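PDB 4RAA: putative exported protein from Bacteroides fragilis, which is of unknown function but is probably exported and adopts a six-bladed beta-propeller fold of the YWTD superfamily. Local coordinates for residues A[130-135]-A[143-148]; A[137-142]-A[209-214]; A[155-160]-A[169-174]; A[183-188]-A[197-202]. All blocks are in the same frame, centred on the assembly; numbering follows the deposited sequence.

Interaction 1 of 4, residues A[130-135]-A[143-148]; sequences STSCCL and LWNSRE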
loop_
_atom_site.group_PDB
_atom_site.type_symbol
_atom_site.label_atom_id
_atom_site.label_comp_id
_atom_site.label_asym_id
_atom_site.label_seq_id
_atom_site.Cartn_x
_atom_site.Cartn_y
_atom_site.Cartn_z
ATOM N N SER A 130 12.295 6.806 -5.137
ATOM C CA SER A 130 13.585 6.089 -5.113
ATOM C C SER A 130 14.231 6.214 -3.722
ATOM O O SER A 130 14.587 7.317 -3.291
ATOM C CB SER A 130 14.537 6.606 -6.183
ATOM O OG SER A 130 15.763 5.888 -6.163
ATOM N N THR A 131 14.349 5.082 -3.032
ATOM C CA THR A 131 14.875 5.017 -1.664
ATOM C C THR A 131 15.357 3.594 -1.338
ATOM O O THR A 131 14.898 2.636 -1.956
ATOM C CB THR A 131 13.796 5.471 -0.651
ATOM O OG1 THR A 131 14.333 5.463 0.666
ATOM C CG2 THR A 131 12.552 4.569 -0.682
ATOM N N SER A 132 16.297 3.472 -0.397
ATOM C CA SER A 132 16.869 2.164 0.026
ATOM C C SER A 132 16.704 1.793 1.508
ATOM O O SER A 132 16.756 0.619 1.859
ATOM C CB SER A 132 18.373 2.123 -0.298
ATOM O OG SER A 132 19.119 3.038 0.492
ATOM N N CYS A 133 16.461 2.775 2.359
ATOM C CA CYS A 133 16.493 2.567 3.795
ATOM C C CYS A 133 15.499 3.496 4.503
ATOM O O CYS A 133 15.338 4.644 4.080
ATOM C CB CYS A 133 17.961 2.774 4.190
ATOM S SG CYS A 133 18.298 3.690 5.679
ATOM N N CYS A 134 14.835 2.974 5.550
ATOM C CA CYS A 134 13.796 3.687 6.316
ATOM C C CYS A 134 13.770 3.315 7.804
ATOM O O CYS A 134 14.206 2.231 8.176
ATOM C CB CYS A 134 12.414 3.385 5.701
ATOM S SG CYS A 134 10.949 4.058 6.546
ATOM N N LEU A 135 13.246 4.222 8.635
ATOM C CA LEU A 135 13.078 4.006 10.090
ATOM C C LEU A 135 11.914 4.815 10.667
ATOM O O LEU A 135 11.685 5.963 10.253
ATOM C CB LEU A 135 14.359 4.343 10.864
ATOM C CG LEU A 135 15.401 3.245 11.101
ATOM C CD1 LEU A 135 16.632 3.885 11.721
ATOM C CD2 LEU A 135 14.867 2.121 11.998
ATOM N N LEU A 143 11.110 8.033 8.521
ATOM C CA LEU A 143 12.271 8.727 7.937
ATOM C C LEU A 143 12.826 7.816 6.861
ATOM O O LEU A 143 13.179 6.681 7.158
ATOM C CB LEU A 143 13.365 9.011 8.971
ATOM C CG LEU A 143 14.647 9.714 8.475
ATOM C CD1 LEU A 143 14.349 11.103 7.920
ATOM C CD2 LEU A 143 15.683 9.811 9.586
ATOM N N TRP A 144 12.879 8.320 5.627
ATOM C CA TRP A 144 13.432 7.618 4.461
ATOM C C TRP A 144 14.596 8.439 3.908
ATOM O O TRP A 144 14.630 9.666 4.099
ATOM C CB TRP A 144 12.415 7.550 3.321
ATOM C CG TRP A 144 11.086 6.984 3.607
ATOM C CD1 TRP A 144 10.045 7.602 4.247
ATOM C CD2 TRP A 144 10.592 5.730 3.152
ATOM N NE1 TRP A 144 8.946 6.782 4.261
ATOM C CE2 TRP A 144 9.251 5.627 3.594
ATOM C CE3 TRP A 144 11.157 4.669 2.426
ATOM C CZ2 TRP A 144 8.464 4.506 3.338
ATOM C CZ3 TRP A 144 10.380 3.546 2.172
ATOM C CH2 TRP A 144 9.033 3.475 2.628
ATOM N N ASN A 145 15.515 7.775 3.201
ATOM C CA ASN A 145 16.598 8.469 2.510
ATOM C C ASN A 145 16.117 8.719 1.079
ATOM O O ASN A 145 15.253 7.991 0.593
ATOM C CB ASN A 145 17.938 7.696 2.576
ATOM C CG ASN A 145 18.014 6.499 1.618
ATOM O OD1 ASN A 145 17.114 5.661 1.557
ATOM N ND2 ASN A 145 19.117 6.401 0.898
ATOM N N SER A 146 16.662 9.752 0.430
ATOM C CA SER A 146 16.326 10.116 -0.963
ATOM C C SER A 146 17.441 9.734 -1.945
ATOM O O SER A 146 18.475 10.396 -1.973
ATOM C CB SER A 146 16.052 11.627 -1.071
ATOM O OG SER A 146 16.042 12.071 -2.427
ATOM N N ARG A 147 17.210 8.700 -2.759
ATOM C CA ARG A 147 18.163 8.265 -3.804
ATOM C C ARG A 147 17.782 8.828 -5.197
ATOM O O ARG A 147 17.803 8.096 -6.197
ATOM C CB ARG A 147 18.286 6.730 -3.840
ATOM C CG ARG A 147 18.811 6.126 -2.550
ATOM C CD ARG A 147 19.373 4.717 -2.717
ATOM N NE ARG A 147 20.656 4.682 -3.453
ATOM C CZ ARG A 147 20.837 4.405 -4.755
ATOM N NH1 ARG A 147 19.812 4.106 -5.565
ATOM N NH2 ARG A 147 22.079 4.419 -5.264
ATOM N N GLU A 148 17.455 10.126 -5.256
ATOM C CA GLU A 148 17.091 10.809 -6.502
ATOM C C GLU A 148 18.057 11.957 -6.809
ATOM O O GLU A 148 18.583 12.603 -5.899
ATOM C CB GLU A 148 15.646 11.333 -6.462
ATOM C CG GLU A 148 14.592 10.231 -6.429
ATOM C CD GLU A 148 13.168 10.677 -6.764
ATOM O OE1 GLU A 148 12.937 11.854 -7.132
ATOM O OE2 GLU A 148 12.261 9.816 -6.679
#
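Thr131 turns OG1 anti to its backbone N (chi1 -177°), and Asn145 sets CG between its own N and carbonyl carbon (chi1 77°). Thr131 OG1 lies 2.9 Å from Asn145 OD1. The same OG1 lies 2.7 Å from Asn145 O, two acceptors for one proton. Asn145 OD1 accepts from two backbone N-H groups: Ser132 N approaches in the carbonyl plane on a lone pair at 3.0 Å, while Cys133 N sits above that plane at 3.1 Å. The side-chain amide thus serves the backbone just before the regular pairing, while Asn145 N donates to Cys133 O. Farther along, Leu135 and Leu143 form an antiparallel hydrogen-bonded pair and Cys134 and Trp144 a non-hydrogen-bonded one. They belong to the hairpin of strands 134-136 and 142-145, half of a four-stranded antiparallel propeller blade. Cys134 lies over one face of the indole: SG, in a sulfur-aromatic contact, 3.9 Å from the centroid of the five-membered ring, and CB, in a CH-pi contact, 4.0 Å from that of the six-membered ring. Thr131 CG2 reaches Trp144 CE3, the two side chains crossing at about a right angle. Trp144 NE1 is hydrogen-bonded to Thr162 OG1, and Phe129 and Phe166 meet the indole edge-to-face. Beyond the strands, Arg147 N donates to Ser130 O (3.0 Å) and Ser130 OG to Arg147 O.

Interaction 2 of 4, residues A[137-142]-A[209-214]; sequences LEDGNL and VGTSEI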
loop_
_atom_site.group_PDB
_atom_site.type_symbol
_atom_site.label_atom_id
_atom_site.label_comp_id
_atom_site.label_asym_id
_atom_site.label_seq_id
_atom_site.Cartn_x
_atom_site.Cartn_y
_atom_site.Cartn_z
ATOM N N LEU A 137 10.195 7.092 13.282
ATOM C CA LEU A 137 10.509 8.097 14.315
ATOM C C LEU A 137 9.583 7.838 15.504
ATOM O O LEU A 137 8.473 7.346 15.300
ATOM C CB LEU A 137 10.270 9.515 13.790
ATOM C CG LEU A 137 11.102 9.938 12.573
ATOM C CD1 LEU A 137 10.564 11.240 11.988
ATOM C CD2 LEU A 137 12.587 10.038 12.911
ATOM N N GLU A 138 10.012 8.204 16.718
ATOM C CA GLU A 138 9.225 7.937 17.948
ATOM C C GLU A 138 7.762 8.408 17.858
ATOM O O GLU A 138 6.862 7.720 18.356
ATOM C CB GLU A 138 9.872 8.535 19.205
ATOM C CG GLU A 138 9.348 7.897 20.500
ATOM C CD GLU A 138 9.488 8.757 21.753
ATOM O OE1 GLU A 138 10.135 9.834 21.729
ATOM O OE2 GLU A 138 8.917 8.341 22.787
ATOM N N ASP A 139 7.529 9.555 17.215
ATOM C CA ASP A 139 6.156 10.055 17.021
ATOM C C ASP A 139 5.274 9.207 16.072
ATOM O O ASP A 139 4.057 9.393 16.055
ATOM C CB ASP A 139 6.124 11.552 16.645
ATOM C CG ASP A 139 6.795 11.875 15.316
ATOM O OD1 ASP A 139 7.022 10.980 14.469
ATOM O OD2 ASP A 139 7.086 13.070 15.117
ATOM N N GLY A 140 5.877 8.312 15.285
ATOM C CA GLY A 140 5.146 7.400 14.387
ATOM C C GLY A 140 5.405 7.598 12.905
ATOM O O GLY A 140 5.157 6.688 12.108
ATOM N N ASN A 141 5.891 8.783 12.535
ATOM C CA ASN A 141 6.210 9.096 11.143
ATOM C C ASN A 141 7.466 8.342 10.716
ATOM O O ASN A 141 8.248 7.877 11.553
ATOM C CB ASN A 141 6.439 10.594 10.957
ATOM C CG ASN A 141 5.229 11.429 11.326
ATOM O OD1 ASN A 141 4.083 11.021 11.123
ATOM N ND2 ASN A 141 5.478 12.610 11.870
ATOM N N LEU A 142 7.683 8.282 9.410
ATOM C CA LEU A 142 8.749 7.481 8.819
ATOM C C LEU A 142 9.843 8.361 8.231
ATOM O O LEU A 142 9.530 9.332 7.546
ATOM C CB LEU A 142 8.135 6.606 7.717
ATOM C CG LEU A 142 6.887 5.795 8.122
ATOM C CD1 LEU A 142 6.205 5.204 6.895
ATOM C CD2 LEU A 142 7.225 4.720 9.151
ATOM N N VAL A 209 17.449 13.459 13.826
ATOM C CA VAL A 209 16.342 13.893 12.949
ATOM C C VAL A 209 14.973 13.506 13.490
ATOM O O VAL A 209 14.707 12.323 13.688
ATOM C CB VAL A 209 16.453 13.290 11.525
ATOM C CG1 VAL A 209 15.321 13.810 10.618
ATOM C CG2 VAL A 209 17.832 13.574 10.920
ATOM N N GLY A 210 14.123 14.512 13.701
ATOM C CA GLY A 210 12.716 14.340 14.100
ATOM C C GLY A 210 11.838 14.891 12.983
ATOM O O GLY A 210 12.351 15.290 11.931
ATOM N N THR A 211 10.524 14.921 13.198
ATOM C CA THR A 211 9.588 15.455 12.194
ATOM C C THR A 211 9.813 16.958 11.913
ATOM O O THR A 211 9.780 17.358 10.751
ATOM C CB THR A 211 8.113 15.168 12.573
ATOM O OG1 THR A 211 7.925 13.756 12.694
ATOM C CG2 THR A 211 7.136 15.703 11.523
ATOM N N SER A 212 10.064 17.760 12.957
ATOM C CA SER A 212 10.295 19.223 12.832
ATOM C C SER A 212 11.647 19.668 13.397
ATOM O O SER A 212 11.739 20.753 13.985
ATOM C CB SER A 212 9.183 19.979 13.547
ATOM O OG SER A 212 7.931 19.524 13.105
ATOM N N GLU A 213 12.693 18.854 13.192
ATOM C CA GLU A 213 14.038 19.139 13.714
ATOM C C GLU A 213 15.208 18.514 12.951
ATOM O O GLU A 213 15.123 17.371 12.508
ATOM C CB GLU A 213 14.171 18.607 15.151
ATOM C CG GLU A 213 13.506 19.426 16.239
ATOM C CD GLU A 213 13.882 18.972 17.644
ATOM O OE1 GLU A 213 14.378 17.831 17.817
ATOM O OE2 GLU A 213 13.670 19.765 18.589
ATOM N N ILE A 214 16.287 19.287 12.827
ATOM C CA ILE A 214 17.599 18.805 12.373
ATOM C C ILE A 214 18.540 19.465 13.369
ATOM O O ILE A 214 18.714 20.689 13.319
ATOM C CB ILE A 214 17.978 19.195 10.920
ATOM C CG1 ILE A 214 17.026 18.547 9.908
ATOM C CG2 ILE A 214 19.431 18.798 10.600
ATOM C CD1 ILE A 214 17.099 17.036 9.829
HETATM O O HOH W 1 10.081 13.153 15.403
#
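Thr211 OG1 is held by two hydrogen bonds, giving its proton to Asp139 OD2 (2.7 Å) and accepting one from Asn141 ND2 (2.8 Å). Asp139 OD2 uses its syn lone pair, and the hydroxyl lies close to the amide plane of Asn141 in a fairly straight N-H...O bond of 162°. With OG1 beside the backbone N of Thr211 (chi1 -59°), the hydroxyl faces both partners. A water adds a second bridge: it accepts from Thr211 N and donates a weak bond of 3.0 Å to Asp139 OD2. The other carboxylate oxygen, Asp139 OD1, is met on its anti side by Asn141 N at 3.1 Å. This Asx turn fixes the carboxylate against its own loop, so both oxygens of Asp139 are engaged. Beside the polar group, Leu137 supplies the apolar part, its CD1 lying 3.7 Å from Thr211 OG1 and its CD2 against Val209 O. Val161 packs on Leu137, Asn141 and Thr211. Within the loop Gly140 N donates to Leu137 O (2.8 Å) and Leu137 N to Asn141 O (2.7 Å), with Gly140 at a positive phi of 116°. That is the type I turn with a G1 bulge of a 3:5 beta hairpin, here docked on the 203-210 to 213-222 turn of the next propeller blade.

Interaction 3 of 4, residues A[155-160]-A[169-174]; sequences SDFYFV and IDYKMN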
loop_
_atom_site.group_PDB
_atom_site.type_symbol
_atom_site.label_atom_id
_atom_site.label_comp_id
_atom_site.label_asym_id
_atom_site.label_seq_id
_atom_site.Cartn_x
_atom_site.Cartn_y
_atom_site.Cartn_z
ATOM N N SER A 155 14.894 15.224 -5.141
ATOM C CA SER A 155 16.288 15.113 -5.605
ATOM C C SER A 155 17.241 16.151 -4.998
ATOM O O SER A 155 18.444 15.960 -5.082
ATOM C CB SER A 155 16.369 15.247 -7.129
ATOM O OG SER A 155 15.403 14.439 -7.774
ATOM N N ASP A 156 16.708 17.257 -4.452
ATOM C CA ASP A 156 17.496 18.330 -3.800
ATOM C C ASP A 156 17.675 18.168 -2.277
ATOM O O ASP A 156 18.140 19.099 -1.601
ATOM C CB ASP A 156 16.861 19.706 -4.090
ATOM C CG ASP A 156 16.841 20.059 -5.571
ATOM O OD1 ASP A 156 17.755 19.645 -6.323
ATOM O OD2 ASP A 156 15.913 20.792 -5.974
ATOM N N PHE A 157 17.305 17.006 -1.736
ATOM C CA PHE A 157 17.461 16.704 -0.312
ATOM C C PHE A 157 18.038 15.309 -0.125
ATOM O O PHE A 157 17.924 14.456 -1.016
ATOM C CB PHE A 157 16.123 16.814 0.406
ATOM C CG PHE A 157 15.595 18.212 0.496
ATOM C CD1 PHE A 157 14.781 18.737 -0.514
ATOM C CD2 PHE A 157 15.877 19.009 1.608
ATOM C CE1 PHE A 157 14.268 20.037 -0.420
ATOM C CE2 PHE A 157 15.368 20.314 1.707
ATOM C CZ PHE A 157 14.562 20.828 0.692
ATOM N N TYR A 158 18.666 15.090 1.030
ATOM C CA TYR A 158 19.239 13.775 1.372
ATOM C C TYR A 158 18.192 12.812 1.952
ATOM O O TYR A 158 18.206 11.624 1.615
ATOM C CB TYR A 158 20.436 13.909 2.324
ATOM C CG TYR A 158 21.752 14.209 1.641
ATOM C CD1 TYR A 158 22.385 13.235 0.877
ATOM C CD2 TYR A 158 22.401 15.437 1.806
ATOM C CE1 TYR A 158 23.598 13.483 0.253
ATOM C CE2 TYR A 158 23.631 15.691 1.199
ATOM C CZ TYR A 158 24.224 14.711 0.420
ATOM O OH TYR A 158 25.434 14.938 -0.199
ATOM N N PHE A 159 17.301 13.327 2.811
ATOM C CA PHE A 159 16.236 12.537 3.477
ATOM C C PHE A 159 14.880 13.218 3.379
ATOM O O PHE A 159 14.789 14.398 3.040
ATOM C CB PHE A 159 16.552 12.341 4.964
ATOM C CG PHE A 159 17.934 11.820 5.227
ATOM C CD1 PHE A 159 18.184 10.451 5.265
ATOM C CD2 PHE A 159 18.996 12.706 5.437
ATOM C CE1 PHE A 159 19.465 9.974 5.497
ATOM C CE2 PHE A 159 20.277 12.239 5.679
ATOM C CZ PHE A 159 20.510 10.872 5.700
ATOM N N VAL A 160 13.837 12.464 3.712
ATOM C CA VAL A 160 12.453 12.962 3.692
ATOM C C VAL A 160 11.611 12.270 4.767
ATOM O O VAL A 160 11.737 11.070 4.965
ATOM C CB VAL A 160 11.807 12.801 2.283
ATOM C CG1 VAL A 160 11.742 11.346 1.840
ATOM C CG2 VAL A 160 10.419 13.439 2.220
ATOM N N ILE A 169 5.776 14.818 4.522
ATOM C CA ILE A 169 5.524 15.856 5.545
ATOM C C ILE A 169 6.564 16.964 5.378
ATOM O O ILE A 169 6.189 18.128 5.230
ATOM C CB ILE A 169 5.529 15.299 6.990
ATOM C CG1 ILE A 169 4.383 14.288 7.153
ATOM C CG2 ILE A 169 5.378 16.435 8.015
ATOM C CD1 ILE A 169 4.378 13.534 8.471
ATOM N N ASP A 170 7.852 16.604 5.425
ATOM C CA ASP A 170 8.939 17.578 5.228
ATOM C C ASP A 170 10.201 16.938 4.651
ATOM O O ASP A 170 10.500 15.783 4.938
ATOM C CB ASP A 170 9.268 18.294 6.551
ATOM C CG ASP A 170 10.088 19.592 6.366
ATOM O OD1 ASP A 170 10.234 20.129 5.245
ATOM O OD2 ASP A 170 10.574 20.108 7.386
ATOM N N TYR A 171 10.907 17.710 3.825
ATOM C CA TYR A 171 12.164 17.309 3.214
ATOM C C TYR A 171 13.261 17.767 4.169
ATOM O O TYR A 171 13.198 18.887 4.689
ATOM C CB TYR A 171 12.365 17.970 1.853
ATOM C CG TYR A 171 11.270 17.739 0.843
ATOM C CD1 TYR A 171 10.143 18.576 0.799
ATOM C CD2 TYR A 171 11.364 16.703 -0.096
ATOM C CE1 TYR A 171 9.130 18.373 -0.139
ATOM C CE2 TYR A 171 10.363 16.490 -1.041
ATOM C CZ TYR A 171 9.247 17.320 -1.059
ATOM O OH TYR A 171 8.257 17.111 -1.991
ATOM N N LYS A 172 14.279 16.922 4.355
ATOM C CA LYS A 172 15.347 17.142 5.337
ATOM C C LYS A 172 16.739 17.086 4.721
ATOM O O LYS A 172 17.025 16.198 3.917
ATOM C CB LYS A 172 15.258 16.050 6.417
ATOM C CG LYS A 172 13.925 15.942 7.167
ATOM C CD LYS A 172 13.583 17.222 7.927
ATOM C CE LYS A 172 12.373 17.059 8.830
ATOM N NZ LYS A 172 12.045 18.313 9.559
HETATM N N MSE A 173 17.597 18.013 5.150
HETATM C CA MSE A 173 19.005 18.140 4.730
HETATM C C MSE A 173 19.247 18.425 3.268
HETATM O O MSE A 173 19.079 17.554 2.417
HETATM C CB MSE A 173 19.865 16.959 5.166
HETATM C CG MSE A 173 20.230 17.196 6.620
HETATM SE SE MSE A 173 20.777 15.488 7.365
HETATM C CE MSE A 173 22.560 15.636 6.579
ATOM N N ASN A 174 19.714 19.645 3.003
ATOM C CA ASN A 174 20.012 20.124 1.660
ATOM C C ASN A 174 21.179 19.343 1.027
ATOM O O ASN A 174 22.201 19.146 1.682
ATOM C CB ASN A 174 20.358 21.617 1.721
ATOM C CG ASN A 174 20.357 22.261 0.359
ATOM O OD1 ASN A 174 21.399 22.706 -0.128
ATOM N ND2 ASN A 174 19.189 22.279 -0.289
#
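Phe159 and Lys172 exchange both of their backbone bonds, Phe159 N to Lys172 O at 3.1 Å and Lys172 N to Phe159 O at 2.9 Å, as an antiparallel hydrogen-bonded pair. Tyr158 N adds a bond to Met173 O at 2.9 Å, while the chain corners at Tyr158 and Met173. The backbone groups on the far side of strand 157-162 are met by its other neighbour, Tyr158 pairing with Ser146 and Val160 with Trp144. Phe157 O accepts from Lys175 NZ, and weakly from Ser146 OG. The charges are partnered too: Lys172 NZ, approaching from above the carboxylate plane, forms a 3.2 Å salt bridge with Asp170 OD2 and also hydrogen-bonds to Thr211 O; Asp156 OD1 pairs with Lys178. Asp170 belongs to a classic beta bulge in which it and Ile169 both face Val161. Tyr171 CB sits 3.4 Å from the centroid of the Phe157 ring, almost on its normal. The Phe157 and Tyr171 rings barely overlap, their planes inclined at 27°. The selenium of selenomethionine Met173 lies obliquely beside the Phe159 ring, SE 3.7 Å from CE2, the two side chains pointing the same way. The hairpin closing the outer half of the blade thus combines paired backbone, CH-pi and Met-aromatic contacts, and the shared ammonium of Lys172 would be expected to favour a charged Asp170.

Interaction 4 of 4, residues A[183-188]-A[197-202]; sequences TGPSQM and FAYTPF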
loop_
_atom_site.group_PDB
_atom_site.type_symbol
_atom_site.label_atom_id
_atom_site.label_comp_id
_atom_site.label_asym_id
_atom_site.label_seq_id
_atom_site.Cartn_x
_atom_site.Cartn_y
_atom_site.Cartn_z
ATOM N N THR A 183 28.538 7.168 -2.636
ATOM C CA THR A 183 29.802 6.633 -2.098
ATOM C C THR A 183 29.730 5.995 -0.717
ATOM O O THR A 183 30.434 5.014 -0.481
ATOM C CB THR A 183 30.939 7.683 -2.108
ATOM O OG1 THR A 183 32.178 7.043 -1.755
ATOM C CG2 THR A 183 30.677 8.873 -1.154
ATOM N N GLY A 184 28.916 6.549 0.183
ATOM C CA GLY A 184 28.820 6.068 1.571
ATOM C C GLY A 184 28.153 4.713 1.752
ATOM O O GLY A 184 27.957 3.989 0.775
ATOM N N PRO A 185 27.801 4.342 3.005
ATOM C CA PRO A 185 27.127 3.051 3.243
ATOM C C PRO A 185 25.689 3.085 2.758
ATOM O O PRO A 185 25.141 4.170 2.533
ATOM C CB PRO A 185 27.154 2.911 4.759
ATOM C CG PRO A 185 27.125 4.316 5.242
ATOM C CD PRO A 185 27.937 5.108 4.255
ATOM N N SER A 186 25.099 1.906 2.591
ATOM C CA SER A 186 23.704 1.779 2.128
ATOM C C SER A 186 22.701 2.148 3.227
ATOM O O SER A 186 21.653 2.715 2.932
ATOM C CB SER A 186 23.435 0.369 1.610
ATOM O OG SER A 186 23.708 -0.569 2.621
ATOM N N GLN A 187 23.030 1.798 4.474
ATOM C CA GLN A 187 22.230 2.119 5.672
ATOM C C GLN A 187 22.939 3.307 6.371
ATOM O O GLN A 187 24.002 3.131 6.970
ATOM C CB GLN A 187 22.164 0.876 6.588
ATOM C CG GLN A 187 21.257 0.954 7.812
ATOM C CD GLN A 187 19.786 0.794 7.501
ATOM O OE1 GLN A 187 19.409 0.155 6.517
ATOM N NE2 GLN A 187 18.938 1.358 8.365
HETATM N N MSE A 188 22.342 4.497 6.309
HETATM C CA MSE A 188 22.914 5.744 6.901
HETATM C C MSE A 188 21.920 6.438 7.812
HETATM O O MSE A 188 21.915 7.668 7.959
HETATM C CB MSE A 188 23.524 6.635 5.803
HETATM C CG MSE A 188 22.598 7.537 4.961
HETATM SE SE MSE A 188 21.126 6.549 4.118
HETATM C CE MSE A 188 22.102 5.872 2.553
ATOM N N PHE A 197 18.897 9.056 14.152
ATOM C CA PHE A 197 20.026 9.847 13.681
ATOM C C PHE A 197 20.303 9.534 12.223
ATOM O O PHE A 197 19.931 8.467 11.740
ATOM C CB PHE A 197 21.245 9.559 14.545
ATOM C CG PHE A 197 21.050 9.923 15.983
ATOM C CD1 PHE A 197 20.376 9.058 16.846
ATOM C CD2 PHE A 197 21.519 11.135 16.480
ATOM C CE1 PHE A 197 20.173 9.397 18.179
ATOM C CE2 PHE A 197 21.320 11.481 17.815
ATOM C CZ PHE A 197 20.648 10.610 18.666
ATOM N N ALA A 198 20.946 10.473 11.532
ATOM C CA ALA A 198 21.261 10.330 10.101
ATOM C C ALA A 198 22.543 11.073 9.720
ATOM O O ALA A 198 22.971 11.980 10.445
ATOM C CB ALA A 198 20.085 10.807 9.254
ATOM N N TYR A 199 23.150 10.675 8.597
ATOM C CA TYR A 199 24.389 11.303 8.104
ATOM C C TYR A 199 24.648 11.063 6.617
ATOM O O TYR A 199 24.135 10.099 6.040
ATOM C CB TYR A 199 25.594 10.844 8.929
ATOM C CG TYR A 199 25.864 9.360 8.894
ATOM C CD1 TYR A 199 25.239 8.490 9.789
ATOM C CD2 TYR A 199 26.763 8.819 7.968
ATOM C CE1 TYR A 199 25.496 7.119 9.751
ATOM C CE2 TYR A 199 27.028 7.451 7.919
ATOM C CZ TYR A 199 26.397 6.606 8.812
ATOM O OH TYR A 199 26.672 5.269 8.754
ATOM N N THR A 200 25.480 11.930 6.031
ATOM C CA THR A 200 25.791 11.921 4.594
ATOM C C THR A 200 27.279 11.699 4.331
ATOM O O THR A 200 28.100 11.924 5.226
ATOM C CB THR A 200 25.356 13.242 3.940
ATOM O OG1 THR A 200 26.112 14.323 4.480
ATOM C CG2 THR A 200 23.869 13.496 4.166
ATOM N N PRO A 201 27.639 11.279 3.095
ATOM C CA PRO A 201 29.064 11.014 2.850
ATOM C C PRO A 201 30.007 12.208 2.814
ATOM O O PRO A 201 31.208 11.974 2.960
ATOM C CB PRO A 201 29.076 10.294 1.486
ATOM C CG PRO A 201 27.648 10.090 1.102
ATOM C CD PRO A 201 26.842 11.084 1.868
ATOM N N PHE A 202 29.496 13.440 2.643
ATOM C CA PHE A 202 30.347 14.650 2.501
ATOM C C PHE A 202 30.090 15.703 3.578
ATOM O O PHE A 202 30.186 16.910 3.324
ATOM C CB PHE A 202 30.183 15.251 1.092
ATOM C CG PHE A 202 30.185 14.219 -0.002
ATOM C CD1 PHE A 202 31.273 13.375 -0.165
ATOM C CD2 PHE A 202 29.095 14.074 -0.861
ATOM C CE1 PHE A 202 31.282 12.399 -1.162
ATOM C CE2 PHE A 202 29.097 13.106 -1.860
ATOM C CZ PHE A 202 30.192 12.266 -2.013
HETATM O O HOH W 2 24.780 3.821 9.693
#
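Selenomethionine Met188 lies over one face of the Tyr199 ring in a CH-pi contact, with CB 4.2 Å from the ring centroid, 14° off the normal and displaced toward the rim. Its CA stands over a face of the ring as well. Tyr199 CG lies between the backbone N and carbonyl carbon (chi1 61°). Pro185 CG lies 4.1 Å from Tyr199 CE2. At the end of the ring, Tyr199 OH is hydrogen-bonded to Val259 N and to a water 2.6 Å away, and that water donates to Gln187 O. Backbone support is slight: Tyr199 N gives Met188 O a weak bond of 3.3 Å. A second apolar cluster forms at the other end. Thr183 and Pro201 slide past each other in opposite directions, with Thr183 CG2 3.4 Å from Pro201 CB. The same methyl lies 3.5 Å from Phe202 CZ, the two side chains crossing obliquely, and Pro201 CB sits over the centre of the Phe202 ring. Thr183 OG1 turns to Ser255 O instead. The 183-188 loop packs against the end of strand 195-200 and leads into strand 189-192, which starts the same propeller blade. Strand 254-261 of another sheet packs on Pro185 and Tyr199 through Cys258, and strand 157-162 of the preceding blade brings Phe159 against Met188 and Ala198.

From the N terminus, interaction 1 closes first, joining strands 134-136 and 142-145 across a short hairpin loop. That loop holds most of 137-142, so interaction 2 crosses interaction 1 and runs on to 209-214, closing a long excursion of the chain. Interactions 3 and 4 are nested inside it, in series. Interaction 3 adds strand 168-174 to 157-162, which itself pairs with 142-145, and so completes the four-stranded blade. Interaction 4 opens the following blade, whose strands 195-200 and 203-210 are neighbours. Side chains bind the two blades: Tyr158 and Met173 pack on Thr200, and Asn145 on Met188.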